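Purine nucleosidase, (IunH-1) (Sulfolobus solfataricus, PDB 3T8J) belongs to the nucleoside hydrolase family, whose members share a mixed alpha/beta fold, and carries a bound sodium ion. Local coordinates at residues A11-D14 and V15-L18; E43-N46 and A47-A50; S211-Y214 and V215-L219; I240-A243 and I244-G248. One frame throughout, in Å; residues are numbered along the deposited sequence. Where two conformers were deposited one is given.

Contact 1: A11-D14 and V15-L18. With NA (sodium ion), chain B.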
loop_
_atom_site.group_PDB
_atom_site.type_symbol
_atom_site.label_atom_id
_atom_site.label_comp_id
_atom_site.label_asym_id
_atom_site.label_seq_id
_atom_site.Cartn_x
_atom_site.Cartn_y
_atom_site.Cartn_z
ATOM N N ALA A 11 -12.131 3.178 -30.417
ATOM C CA ALA A 11 -13.142 4.232 -30.403
ATOM C C ALA A 11 -12.735 5.276 -31.480
ATOM O O ALA A 11 -11.856 5.012 -32.333
ATOM C CB ALA A 11 -13.246 4.845 -28.987
ATOM N N GLU A 12 -13.355 6.450 -31.476
ATOM C CA GLU A 12 -13.164 7.424 -32.554
ATOM C C GLU A 12 -11.702 7.774 -32.893
ATOM O O GLU A 12 -11.309 7.740 -34.055
ATOM C CB GLU A 12 -14.009 8.687 -32.297
ATOM C CG GLU A 12 -13.518 9.648 -31.165
ATOM C CD GLU A 12 -13.387 9.005 -29.789
ATOM O OE1 GLU A 12 -14.457 8.776 -29.155
ATOM O OE2 GLU A 12 -12.232 8.741 -29.344
ATOM N N ASP A 13 -10.900 8.047 -31.875
ATOM C CA ASP A 13 -9.544 8.528 -32.132
ATOM C C ASP A 13 -8.623 7.381 -32.555
ATOM O O ASP A 13 -7.569 7.634 -33.179
ATOM C CB ASP A 13 -8.969 9.284 -30.920
ATOM C CG ASP A 13 -8.264 10.584 -31.306
ATOM O OD1 ASP A 13 -8.744 11.314 -32.207
ATOM O OD2 ASP A 13 -7.243 10.919 -30.685
ATOM N N ASP A 14 -8.992 6.130 -32.252
ATOM C CA ASP A 14 -8.253 4.951 -32.767
ATOM C C ASP A 14 -8.497 4.814 -34.269
ATOM O O ASP A 14 -7.590 4.547 -35.038
ATOM C CB ASP A 14 -8.689 3.638 -32.073
ATOM C CG ASP A 14 -8.556 3.674 -30.567
ATOM O OD1 ASP A 14 -7.521 3.163 -30.061
ATOM O OD2 ASP A 14 -9.477 4.207 -29.873
ATOM N N VAL A 15 -9.773 4.918 -34.676
ATOM C CA VAL A 15 -10.120 4.903 -36.100
ATOM C C VAL A 15 -9.378 6.002 -36.856
ATOM O O VAL A 15 -8.741 5.742 -37.905
ATOM C CB VAL A 15 -11.642 5.030 -36.327
ATOM C CG1 VAL A 15 -11.959 5.168 -37.865
ATOM C CG2 VAL A 15 -12.337 3.802 -35.729
ATOM N N LEU A 16 -9.392 7.226 -36.328
ATOM C CA LEU A 16 -8.692 8.311 -37.020
ATOM C C LEU A 16 -7.168 8.105 -37.076
ATOM O O LEU A 16 -6.538 8.453 -38.063
ATOM C CB LEU A 16 -9.028 9.665 -36.400
ATOM C CG LEU A 16 -8.843 10.851 -37.342
ATOM C CD1 LEU A 16 -9.988 10.912 -38.366
ATOM C CD2 LEU A 16 -8.763 12.165 -36.574
ATOM N N SER A 17 -6.608 7.515 -36.029
ATOM C CA SER A 17 -5.159 7.213 -36.002
ATOM C C SER A 17 -4.782 6.156 -37.076
ATOM O O SER A 17 -3.757 6.306 -37.784
ATOM C CB SER A 17 -4.757 6.726 -34.608
ATOM O OG SER A 17 -4.858 7.777 -33.655
ATOM N N LEU A 18 -5.572 5.090 -37.177
ATOM C CA LEU A 18 -5.390 4.087 -38.226
ATOM C C LEU A 18 -5.391 4.792 -39.583
ATOM O O LEU A 18 -4.518 4.559 -40.441
ATOM C CB LEU A 18 -6.506 3.039 -38.152
ATOM C CG LEU A 18 -6.555 2.038 -39.304
ATOM C CD1 LEU A 18 -5.331 1.137 -39.365
ATOM C CD2 LEU A 18 -7.831 1.199 -39.193
HETATM NA NA NA B . -6.798 3.486 -27.907
HETATM O O HOH W 1 -8.272 5.300 -27.622
#

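Contact 2: E43-N46 and A47-A50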
loop_
_atom_site.group_PDB
_atom_site.type_symbol
_atom_site.label_atom_id
_atom_site.label_comp_id
_atom_site.label_asym_id
_atom_site.label_seq_id
_atom_site.Cartn_x
_atom_site.Cartn_y
_atom_site.Cartn_z
ATOM N N GLU A 43 -15.363 -3.372 -29.990
ATOM C CA GLU A 43 -14.049 -2.835 -30.416
ATOM C C GLU A 43 -13.473 -3.612 -31.585
ATOM O O GLU A 43 -12.896 -3.016 -32.510
ATOM C CB GLU A 43 -13.067 -2.828 -29.236
ATOM C CG GLU A 43 -13.416 -1.885 -28.121
ATOM C CD GLU A 43 -12.418 -1.932 -26.979
ATOM O OE1 GLU A 43 -11.682 -2.955 -26.885
ATOM O OE2 GLU A 43 -12.359 -0.960 -26.203
ATOM N N VAL A 44 -13.605 -4.940 -31.560
ATOM C CA VAL A 44 -13.156 -5.783 -32.672
ATOM C C VAL A 44 -13.926 -5.458 -33.958
ATOM O O VAL A 44 -13.371 -5.257 -35.038
ATOM C CB VAL A 44 -13.259 -7.285 -32.324
ATOM C CG1 VAL A 44 -12.844 -8.160 -33.498
ATOM C CG2 VAL A 44 -12.490 -7.646 -31.057
ATOM N N LYS A 45 -15.257 -5.370 -33.843
ATOM C CA LYS A 45 -16.079 -5.039 -34.988
ATOM C C LYS A 45 -15.808 -3.639 -35.543
ATOM O O LYS A 45 -15.801 -3.441 -36.755
ATOM C CB LYS A 45 -17.575 -5.212 -34.651
ATOM C CG LYS A 45 -17.983 -6.645 -34.221
ATOM C CD LYS A 45 -17.683 -7.724 -35.226
ATOM C CE LYS A 45 -18.190 -9.117 -34.771
ATOM N NZ LYS A 45 -19.697 -9.264 -34.787
ATOM N N ASN A 46 -15.510 -2.693 -34.657
ATOM C CA ASN A 46 -15.177 -1.329 -35.075
ATOM C C ASN A 46 -13.935 -1.317 -35.966
ATOM O O ASN A 46 -13.900 -0.625 -36.987
ATOM C CB ASN A 46 -14.909 -0.412 -33.870
ATOM C CG ASN A 46 -16.170 0.048 -33.147
ATOM O OD1 ASN A 46 -17.311 -0.141 -33.604
ATOM N ND2 ASN A 46 -15.960 0.714 -32.010
ATOM N N ALA A 47 -12.931 -2.087 -35.580
ATOM C CA ALA A 47 -11.700 -2.108 -36.360
ATOM C C ALA A 47 -11.885 -2.736 -37.753
ATOM O O ALA A 47 -11.396 -2.226 -38.756
ATOM C CB ALA A 47 -10.586 -2.838 -35.563
ATOM N N LEU A 48 -12.601 -3.855 -37.806
ATOM C CA LEU A 48 -12.914 -4.533 -39.054
ATOM C C LEU A 48 -13.724 -3.642 -39.995
ATOM O O LEU A 48 -13.414 -3.508 -41.166
ATOM C CB LEU A 48 -13.670 -5.831 -38.772
ATOM C CG LEU A 48 -12.865 -6.939 -38.067
ATOM C CD1 LEU A 48 -13.832 -7.920 -37.401
ATOM C CD2 LEU A 48 -11.914 -7.660 -39.021
ATOM N N TRP A 49 -14.760 -3.008 -39.447
ATOM C CA TRP A 49 -15.551 -2.056 -40.194
ATOM C C TRP A 49 -14.701 -0.889 -40.705
ATOM O O TRP A 49 -14.832 -0.509 -41.856
ATOM C CB TRP A 49 -16.710 -1.538 -39.347
ATOM C CG TRP A 49 -17.560 -0.513 -40.037
ATOM C CD1 TRP A 49 -18.638 -0.748 -40.839
ATOM C CD2 TRP A 49 -17.390 0.903 -39.998
ATOM N NE1 TRP A 49 -19.163 0.438 -41.297
ATOM C CE2 TRP A 49 -18.424 1.469 -40.794
ATOM C CE3 TRP A 49 -16.489 1.750 -39.357
ATOM C CZ2 TRP A 49 -18.545 2.828 -40.988
ATOM C CZ3 TRP A 49 -16.615 3.123 -39.551
ATOM C CH2 TRP A 49 -17.642 3.639 -40.357
ATOM N N ALA A 50 -13.832 -0.333 -39.866
ATOM C CA ALA A 50 -12.972 0.778 -40.275
ATOM C C ALA A 50 -12.092 0.417 -41.480
ATOM O O ALA A 50 -11.969 1.201 -42.426
ATOM C CB ALA A 50 -12.104 1.236 -39.097
#

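Contact 3: S211-Y214 and V215-L219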
loop_
_atom_site.group_PDB
_atom_site.type_symbol
_atom_site.label_atom_id
_atom_site.label_comp_id
_atom_site.label_asym_id
_atom_site.label_seq_id
_atom_site.Cartn_x
_atom_site.Cartn_y
_atom_site.Cartn_z
ATOM N N SER A 211 -14.818 14.020 -43.919
ATOM C CA SER A 211 -15.208 15.100 -42.994
ATOM C C SER A 211 -16.565 14.778 -42.367
ATOM O O SER A 211 -16.778 15.007 -41.170
ATOM C CB SER A 211 -15.213 16.477 -43.674
ATOM O OG SER A 211 -16.327 16.658 -44.527
ATOM N N GLU A 212 -17.484 14.241 -43.168
ATOM C CA GLU A 212 -18.792 13.844 -42.630
ATOM C C GLU A 212 -18.653 12.722 -41.586
ATOM O O GLU A 212 -19.334 12.728 -40.555
ATOM C CB GLU A 212 -19.756 13.444 -43.759
ATOM C CG GLU A 212 -20.247 14.631 -44.601
ATOM C CD GLU A 212 -20.848 14.236 -45.959
ATOM O OE1 GLU A 212 -20.737 13.058 -46.379
ATOM O OE2 GLU A 212 -21.432 15.118 -46.630
ATOM N N LEU A 213 -17.773 11.761 -41.866
ATOM C CA LEU A 213 -17.504 10.671 -40.931
ATOM C C LEU A 213 -16.892 11.199 -39.624
ATOM O O LEU A 213 -17.301 10.805 -38.525
ATOM C CB LEU A 213 -16.573 9.640 -41.576
ATOM C CG LEU A 213 -16.259 8.423 -40.704
ATOM C CD1 LEU A 213 -17.538 7.719 -40.204
ATOM C CD2 LEU A 213 -15.367 7.454 -41.484
ATOM N N TYR A 214 -15.929 12.106 -39.744
ATOM C CA TYR A 214 -15.305 12.723 -38.565
ATOM C C TYR A 214 -16.358 13.417 -37.700
ATOM O O TYR A 214 -16.403 13.188 -36.495
ATOM C CB TYR A 214 -14.238 13.721 -39.017
ATOM C CG TYR A 214 -13.492 14.506 -37.938
ATOM C CD1 TYR A 214 -12.166 14.206 -37.613
ATOM C CD2 TYR A 214 -14.084 15.583 -37.301
ATOM C CE1 TYR A 214 -11.472 14.950 -36.666
ATOM C CE2 TYR A 214 -13.402 16.333 -36.355
ATOM C CZ TYR A 214 -12.092 16.018 -36.052
ATOM O OH TYR A 214 -11.426 16.780 -35.106
ATOM N N VAL A 215 -17.223 14.227 -38.315
ATOM C CA VAL A 215 -18.269 14.920 -37.550
ATOM C C VAL A 215 -19.155 13.887 -36.850
ATOM O O VAL A 215 -19.425 14.017 -35.644
ATOM C CB VAL A 215 -19.077 15.884 -38.437
ATOM C CG1 VAL A 215 -20.310 16.439 -37.687
ATOM C CG2 VAL A 215 -18.172 17.005 -38.933
ATOM N N SER A 216 -19.573 12.852 -37.577
ATOM C CA SER A 216 -20.422 11.794 -37.004
ATOM C C SER A 216 -19.761 11.068 -35.825
ATOM O O SER A 216 -20.413 10.776 -34.805
ATOM C CB SER A 216 -20.796 10.791 -38.091
ATOM O OG SER A 216 -21.540 9.694 -37.577
ATOM N N MET A 217 -18.467 10.785 -35.970
ATOM C CA MET A 217 -17.735 10.004 -34.963
ATOM C C MET A 217 -17.384 10.782 -33.712
ATOM O O MET A 217 -17.203 10.167 -32.669
ATOM C CB MET A 217 -16.433 9.416 -35.551
ATOM C CG MET A 217 -16.629 8.317 -36.594
ATOM S SD MET A 217 -15.115 7.357 -36.969
ATOM C CE MET A 217 -14.009 8.679 -37.470
ATOM N N TYR A 218 -17.271 12.111 -33.832
ATOM C CA TYR A 218 -16.758 12.977 -32.751
ATOM C C TYR A 218 -17.825 13.778 -32.010
ATOM O O TYR A 218 -17.552 14.310 -30.940
ATOM C CB TYR A 218 -15.647 13.931 -33.268
ATOM C CG TYR A 218 -14.307 13.229 -33.417
ATOM C CD1 TYR A 218 -14.018 12.498 -34.566
ATOM C CD2 TYR A 218 -13.344 13.257 -32.401
ATOM C CE1 TYR A 218 -12.823 11.818 -34.712
ATOM C CE2 TYR A 218 -12.139 12.580 -32.548
ATOM C CZ TYR A 218 -11.887 11.854 -33.703
ATOM O OH TYR A 218 -10.688 11.168 -33.892
ATOM N N LEU A 219 -19.045 13.839 -32.529
ATOM C CA LEU A 219 -20.061 14.675 -31.896
ATOM C C LEU A 219 -20.295 14.333 -30.425
ATOM O O LEU A 219 -20.328 15.233 -29.581
ATOM C CB LEU A 219 -21.386 14.610 -32.651
ATOM C CG LEU A 219 -22.448 15.584 -32.130
ATOM C CD1 LEU A 219 -21.883 17.007 -31.988
ATOM C CD2 LEU A 219 -23.635 15.566 -33.044
#

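Contact 4: I240-A243 and I244-G248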
loop_
_atom_site.group_PDB
_atom_site.type_symbol
_atom_site.label_atom_id
_atom_site.label_comp_id
_atom_site.label_asym_id
_atom_site.label_seq_id
_atom_site.Cartn_x
_atom_site.Cartn_y
_atom_site.Cartn_z
ATOM N N ILE A 240 -2.808 12.886 -32.081
ATOM C CA ILE A 240 -1.571 13.631 -31.836
ATOM C C ILE A 240 -0.373 12.688 -31.693
ATOM O O ILE A 240 0.702 12.942 -32.275
ATOM C CB ILE A 240 -1.700 14.574 -30.620
ATOM C CG1 ILE A 240 -2.587 15.767 -30.961
ATOM C CG2 ILE A 240 -0.309 15.091 -30.180
ATOM C CD1 ILE A 240 -2.999 16.638 -29.731
ATOM N N THR A 241 -0.548 11.598 -30.937
ATOM C CA THR A 241 0.516 10.613 -30.770
ATOM C C THR A 241 0.941 10.074 -32.138
ATOM O O THR A 241 2.124 9.978 -32.448
ATOM C CB THR A 241 0.069 9.457 -29.863
ATOM O OG1 THR A 241 -0.336 9.995 -28.587
ATOM C CG2 THR A 241 1.195 8.415 -29.674
ATOM N N THR A 242 -0.048 9.725 -32.946
ATOM C CA THR A 242 0.172 9.183 -34.287
ATOM C C THR A 242 0.861 10.196 -35.213
ATOM O O THR A 242 1.773 9.857 -35.973
ATOM C CB THR A 242 -1.172 8.715 -34.903
ATOM O OG1 THR A 242 -1.818 7.791 -34.007
ATOM C CG2 THR A 242 -0.966 8.027 -36.248
ATOM N N ALA A 243 0.412 11.445 -35.147
ATOM C CA ALA A 243 0.991 12.515 -35.969
ATOM C C ALA A 243 2.466 12.704 -35.631
ATOM O O ALA A 243 3.279 12.894 -36.532
ATOM C CB ALA A 243 0.200 13.839 -35.808
ATOM N N ILE A 244 2.804 12.656 -34.344
ATOM C CA ILE A 244 4.207 12.780 -33.912
ATOM C C ILE A 244 5.000 11.548 -34.381
ATOM O O ILE A 244 6.167 11.661 -34.809
ATOM C CB ILE A 244 4.298 12.953 -32.380
ATOM C CG1 ILE A 244 3.770 14.320 -31.962
ATOM C CG2 ILE A 244 5.733 12.758 -31.877
ATOM C CD1 ILE A 244 3.493 14.395 -30.465
ATOM N N ALA A 245 4.393 10.354 -34.324
ATOM C CA ALA A 245 5.092 9.153 -34.833
ATOM C C ALA A 245 5.439 9.299 -36.314
ATOM O O ALA A 245 6.549 8.977 -36.750
ATOM C CB ALA A 245 4.265 7.892 -34.585
ATOM N N ILE A 246 4.523 9.862 -37.090
ATOM C CA ILE A 246 4.746 10.107 -38.525
ATOM C C ILE A 246 5.776 11.215 -38.790
ATOM O O ILE A 246 6.694 11.043 -39.620
ATOM C CB ILE A 246 3.399 10.464 -39.230
ATOM C CG1 ILE A 246 2.451 9.264 -39.215
ATOM C CG2 ILE A 246 3.633 10.942 -40.662
ATOM C CD1 ILE A 246 0.946 9.612 -39.474
ATOM N N ASP A 247 5.615 12.340 -38.097
ATOM C CA ASP A 247 6.469 13.532 -38.252
ATOM C C ASP A 247 6.878 14.057 -36.880
ATOM O O ASP A 247 6.113 14.745 -36.213
ATOM C CB ASP A 247 5.690 14.611 -39.017
ATOM C CG ASP A 247 6.475 15.905 -39.196
ATOM O OD1 ASP A 247 7.643 15.990 -38.754
ATOM O OD2 ASP A 247 5.915 16.848 -39.808
ATOM N N GLY A 248 8.099 13.734 -36.463
ATOM C CA GLY A 248 8.572 14.067 -35.142
ATOM C C GLY A 248 8.674 15.554 -34.851
ATOM O O GLY A 248 8.694 15.947 -33.674
#

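Contact 1: A11-D14 and V15-L18
The first turns of helix 12-23, which belongs to the beta-alpha-beta unit of strand 3-8, this helix and strand 27-33, contribute D14 to the sodium site and are closed by V15 N, which donates to A11 O at 3.1 Å. A11 is the N-cap residue. Next along, L16 N bonds E12 O at 3.0 Å, and L18 N reaches D14 O. D13 O is gripped twice, by the backbone N of S17 and by its hydroxyl; S17 OG lies 2.8 Å from D13 O. Serine suits this place because its short hydroxyl, set beside its own backbone N (chi1 -68°), can turn back onto the preceding turn; the same oxygen has a weak bond to T242 OG1. D14 carries the metal: its OD1 lies 2.3 Å from the sodium ion, whose other protein ligands come from D9, I121 and S122. The second oxygen, D14 OD2, takes A11 N at 2.9 Å from above the carboxylate plane, and a metal-bound water lies 2.8 Å from D14 OD2. The carboxylate of D13 turns to Y218, H236 and A239, and that of E12 to H79. With one oxygen on the metal and the other held by A11 N and the water, the D14 carboxylate cannot easily turn.

Contact 2: E43-N46 and A47-A50
A47 N donates to E43 O at 3.2 Å, the first of four successive i to i+4 bonds between 43-46 and 47-50 in helix 40-53. The methyl of A47 is short enough for the helix to lie close against strand 27-33, where it touches V31 and I33. L48 follows, its N bonded to V44 O at 3.2 Å. Its side chain makes the apolar contact of the pair: V44 and L48 lie side by side and point the same way, with V44 CG1 4.0 Å from L48 CD1. L48 CG stands beside its own backbone N (chi1 -68°), which carries the branch back over the preceding turn, and L48 CD1 comes within 3.6 Å of V44 O. A beta-branched valine and a leucine one turn apart thus form a small apolar patch.

W49 N donates to K45 O at 2.9 Å in a nearly straight bond, 169° at the hydrogen. W49 CG is anti to the backbone N (chi1 178°); the end of the ring leads away from 43-46 and the side chain reaches V89, although N46 O still lies at the ring edge, near its plane. A50 closes the series, its N bonding N46 O at 2.9 Å, and A50 CB sits 3.3 Å from N46 O. The polar ends of K45 and N46 have partners outside the two segments: K45 forms a salt bridge with E90, and the amide of N46 bonds Q42, G82 and T10.

The helix forms the crossover between strands 27-33 and 60-62; V44 and A47 face strand 27-33, and A50 O accepts from Y19 OH of helix 12-23.

Contact 3: S211-Y214 and V215-L219
S211 O accepts V215 N at 3.0 Å near the start of helix 209-227, and V215 CG2 also rests 3.3 Å from that oxygen. E212, on the exposed side where a charged residue is at ease in water, offers its O to S216 N. L213 adds side-chain packing to the backbone bond that its O receives from M217 N. Its CD1 lies 3.8 Å from M217 CG, and its CG is near the sulfur and the terminal methyl as well: the flexible methionine bends at its third torsion (chi3 -57°) and folds its end back against the leucine.

Y214 carries the principal contact. Its ring stacks face to face on that of Y218, centroids 4.4 Å apart and planes inclined by 22°. The overlap is uneven: Y218 CD1 lies over the centre of the Y214 ring, whereas Y214 CE1 sits over the Y218 ring toward its rim. Different first torsions bring the rings together, since Y214 CG is anti to the backbone N (chi1 178°) and Y218 CG stands beside its own. Y214 O lies in the plane of the Y218 ring, at its edge, with Y218 CD1 3.1 Å away. The backbone bond from Y218 N to Y214 O is weak.

Tyrosine suits both places, pairing a broad apolar face with a polar tip: Y214 OH bonds H236 and H234, and Y218 OH bonds D13. The result is an i to i+4 offset aromatic stack on one side of an alpha-helix, joining helix 209-227 to helix 12-23 near the sodium site.

Contact 4: I240-A243 and I244-G248
I240 and I244, one turn apart on helix 237-246, meet through I240 CG2 and I244 CD1 at 3.9 Å, their side chains crossing at a slant. Both isoleucines have the same conformation: CG1 stands beside the backbone N, and the chain is then extended to CD1. In I244 (chi1 -70°) this lays the long branch back along the preceding turn, with I244 CG1 3.4 Å from I240 O. I246 repeats the pattern against T242, its CD1 4.1 Å from T242 CG2. The threonine turns its methyl to this neighbour because CG2 is anti to the backbone N; OG1, placed beside that N (chi1 -54°), bonds D238 O of the previous turn. T241 OG1 likewise donates to P237 O, so both hydroxyls are satisfied by the helix itself and can be buried.

Backbone bonds I244 N to I240 O and I246 N to T242 O, both 3.0 Å, hold these turns together. D247 N still reaches A243 O at 2.9 Å, although D247 has already left helical geometry, and its carboxylate bonds S249. I240 and I244 pack on strand 289-295, while A243 and I246 face L20. This is the C-terminal end of a largely buried helix packed between the central mixed sheet and helix 12-23 of an alpha/beta fold.

How the contacts relate
From the N terminus the contacts come strictly in series, and none nests in or crosses another. Each is local to about two turns of one helix and closes no long loop, so it is packing between helices that links them. Contacts 1 and 2 lie on the successive crossover helices 12-23 and 40-53, which meet where V15 and L18 pack on A50. Contact 3, far along the chain, returns to both: helix 209-227 meets the start of helix 12-23, and L213 touches W49. Contact 4, on the next helix, touches contact 1 through a weak polar link but stays clear of contacts 2 and 3. Contact 1 is therefore the shared neighbour, tying three other helices to the first turns of helix 12-23.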